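Local coordinates for protein trehalose-6-phosphate phosphatase (Neosartorya fumigata, PDB 5DXL) that belongs to the trehalose-phosphatase family and has the alpha/beta core of the HAD clan, at residues F23-D28 with R49-L54. Residues are numbered along the deposited sequence; the frame is centred on the assembly and turned at random.
Sequences FMFDYD and RTLKTL
Asp26, the residue after Phe25, whose ring meets Leu51 and Leu54, has OD1 gripped twice: by Tyr27 N at 2.8 Å, through a bent bond from above the carboxylate plane (N-H...O 131°), and by a salt bridge to Lys190. Asp26 and Asp28 form the DxD signature that follows the first core strand in HAD proteins.

Helix 45-56 packs against the side of strand 21-25 that carries Phe23 and Phe25; the axes of strand 23-25 and helix 49-54 run nearly antiparallel (157°), 12.3 Å apart at closest approach. Leu54 carries most of the contact. It holds CG anti to its backbone N (chi1 -174°), which brings both methyls to the Phe23 ring and CD2 also to that of Phe25. CD2 sits over the centre of the Phe23 ring, 3.8 Å from the centroid, in a CH-pi contact, while CD1 touches Phe23 CZ at 3.8 Å. The same CD2 also lies at the edge of the Phe25 ring, 3.9 Å from CE2. Leu51 CD2 approaches that ring obliquely, 4.0 Å from Phe25 CE2.

Ile266 of helix 259-270 also packs on Phe25, and Val62 of strand 60-65, which completes the beta-alpha-beta unit, on Leu54. The two segments are thus held together by buried methyl and ring surfaces, with the Asp26 carboxylate taking no part across the interface.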
loop_
_atom_site.group_PDB
_atom_site.type_symbol
_atom_site.label_atom_id
_atom_site.label_comp_id
_atom_site.label_asym_id
_atom_site.label_seq_id
_atom_site.Cartn_x
_atom_site.Cartn_y
_atom_site.Cartn_z
ATOM N N PHE A 23 -4.190 4.784 -10.942
ATOM C CA PHE A 23 -4.251 3.373 -10.539
ATOM C C PHE A 23 -3.322 3.126 -9.362
ATOM O O PHE A 23 -2.159 3.534 -9.394
ATOM C CB PHE A 23 -3.842 2.457 -11.698
ATOM C CG PHE A 23 -4.793 2.478 -12.864
ATOM C CD1 PHE A 23 -5.789 1.527 -12.975
ATOM C CD2 PHE A 23 -4.668 3.433 -13.868
ATOM C CE1 PHE A 23 -6.662 1.534 -14.055
ATOM C CE2 PHE A 23 -5.544 3.448 -14.946
ATOM C CZ PHE A 23 -6.527 2.496 -15.050
HETATM N N MSE A 24 -3.820 2.486 -8.309
HETATM C CA MSE A 24 -2.971 2.112 -7.188
HETATM C C MSE A 24 -3.204 0.635 -6.886
HETATM O O MSE A 24 -4.306 0.247 -6.488
HETATM C CB MSE A 24 -3.270 3.004 -5.969
HETATM C CG MSE A 24 -2.984 4.478 -6.253
HETATM SE SE MSE A 24 -3.361 5.722 -4.772
HETATM C CE MSE A 24 -5.280 5.523 -4.651
ATOM N N PHE A 25 -2.170 -0.175 -7.094
ATOM C CA PHE A 25 -2.261 -1.626 -6.921
ATOM C C PHE A 25 -1.316 -2.140 -5.856
ATOM O O PHE A 25 -0.121 -1.862 -5.929
ATOM C CB PHE A 25 -1.869 -2.360 -8.214
ATOM C CG PHE A 25 -2.621 -1.926 -9.441
ATOM C CD1 PHE A 25 -3.979 -1.655 -9.405
ATOM C CD2 PHE A 25 -1.955 -1.810 -10.637
ATOM C CE1 PHE A 25 -4.655 -1.274 -10.572
ATOM C CE2 PHE A 25 -2.624 -1.448 -11.808
ATOM C CZ PHE A 25 -3.966 -1.190 -11.777
ATOM N N ASP A 26 -1.820 -2.922 -4.904
ATOM C CA ASP A 26 -0.936 -3.805 -4.156
ATOM C C ASP A 26 -0.424 -4.835 -5.166
ATOM O O ASP A 26 -1.024 -5.016 -6.228
ATOM C CB ASP A 26 -1.686 -4.451 -2.977
ATOM C CG ASP A 26 -0.761 -5.100 -1.942
ATOM O OD1 ASP A 26 0.467 -5.113 -2.108
ATOM O OD2 ASP A 26 -1.292 -5.600 -0.931
ATOM N N TYR A 27 0.696 -5.489 -4.863
ATOM C CA TYR A 27 1.234 -6.478 -5.791
ATOM C C TYR A 27 0.867 -7.907 -5.347
ATOM O O TYR A 27 -0.013 -8.537 -5.934
ATOM C CB TYR A 27 2.762 -6.324 -5.943
ATOM C CG TYR A 27 3.323 -7.395 -6.832
ATOM C CD1 TYR A 27 2.985 -7.432 -8.179
ATOM C CD2 TYR A 27 4.137 -8.394 -6.321
ATOM C CE1 TYR A 27 3.455 -8.434 -9.008
ATOM C CE2 TYR A 27 4.615 -9.409 -7.144
ATOM C CZ TYR A 27 4.265 -9.420 -8.481
ATOM O OH TYR A 27 4.732 -10.413 -9.306
ATOM N N ASP A 28 1.535 -8.415 -4.319
ATOM C CA ASP A 28 1.249 -9.773 -3.856
ATOM C C ASP A 28 -0.195 -9.927 -3.412
ATOM O O ASP A 28 -0.735 -9.060 -2.737
ATOM C CB ASP A 28 2.183 -10.149 -2.704
ATOM C CG ASP A 28 3.607 -10.334 -3.165
ATOM O OD1 ASP A 28 3.881 -11.361 -3.825
ATOM O OD2 ASP A 28 4.444 -9.453 -2.898
ATOM N N ARG A 49 3.182 -7.707 -19.130
ATOM C CA ARG A 49 2.609 -7.142 -20.350
ATOM C C ARG A 49 1.442 -6.231 -20.021
ATOM O O ARG A 49 1.293 -5.160 -20.590
ATOM C CB ARG A 49 2.108 -8.235 -21.306
ATOM C CG ARG A 49 3.158 -8.908 -22.161
ATOM C CD ARG A 49 2.494 -9.668 -23.313
ATOM N NE ARG A 49 1.405 -10.541 -22.868
ATOM C CZ ARG A 49 1.576 -11.783 -22.415
ATOM N NH1 ARG A 49 2.795 -12.302 -22.337
ATOM N NH2 ARG A 49 0.529 -12.506 -22.037
ATOM N N THR A 50 0.596 -6.706 -19.117
ATOM C CA THR A 50 -0.611 -5.995 -18.726
ATOM C C THR A 50 -0.268 -4.647 -18.099
ATOM O O THR A 50 -0.866 -3.623 -18.438
ATOM C CB THR A 50 -1.431 -6.853 -17.748
ATOM O OG1 THR A 50 -1.725 -8.110 -18.376
ATOM C CG2 THR A 50 -2.736 -6.170 -17.373
ATOM N N LEU A 51 0.714 -4.650 -17.205
ATOM C CA LEU A 51 1.154 -3.415 -16.558
ATOM C C LEU A 51 1.843 -2.472 -17.537
ATOM O O LEU A 51 1.615 -1.263 -17.500
ATOM C CB LEU A 51 2.094 -3.719 -15.391
ATOM C CG LEU A 51 1.445 -4.366 -14.172
ATOM C CD1 LEU A 51 2.519 -4.700 -13.140
ATOM C CD2 LEU A 51 0.405 -3.432 -13.566
ATOM N N LYS A 52 2.688 -3.025 -18.405
ATOM C CA LYS A 52 3.413 -2.192 -19.358
ATOM C C LYS A 52 2.437 -1.464 -20.280
ATOM O O LYS A 52 2.575 -0.258 -20.536
ATOM C CB LYS A 52 4.396 -3.037 -20.157
ATOM C CG LYS A 52 5.148 -2.234 -21.194
ATOM C CD LYS A 52 6.127 -3.114 -21.949
ATOM C CE LYS A 52 6.879 -2.301 -22.999
ATOM N NZ LYS A 52 7.876 -3.143 -23.718
ATOM N N THR A 53 1.430 -2.192 -20.760
ATOM C CA THR A 53 0.444 -1.611 -21.659
ATOM C C THR A 53 -0.389 -0.543 -20.948
ATOM O O THR A 53 -0.641 0.525 -21.506
ATOM C CB THR A 53 -0.455 -2.711 -22.250
ATOM O OG1 THR A 53 0.356 -3.576 -23.064
ATOM C CG2 THR A 53 -1.586 -2.118 -23.093
ATOM N N LEU A 54 -0.785 -0.807 -19.707
ATOM C CA LEU A 54 -1.564 0.179 -18.963
ATOM C C LEU A 54 -0.762 1.469 -18.746
ATOM O O LEU A 54 -1.282 2.573 -18.923
ATOM C CB LEU A 54 -2.017 -0.411 -17.613
ATOM C CG LEU A 54 -2.960 0.492 -16.812
ATOM C CD1 LEU A 54 -4.343 0.495 -17.454
ATOM C CD2 LEU A 54 -3.061 0.032 -15.350
#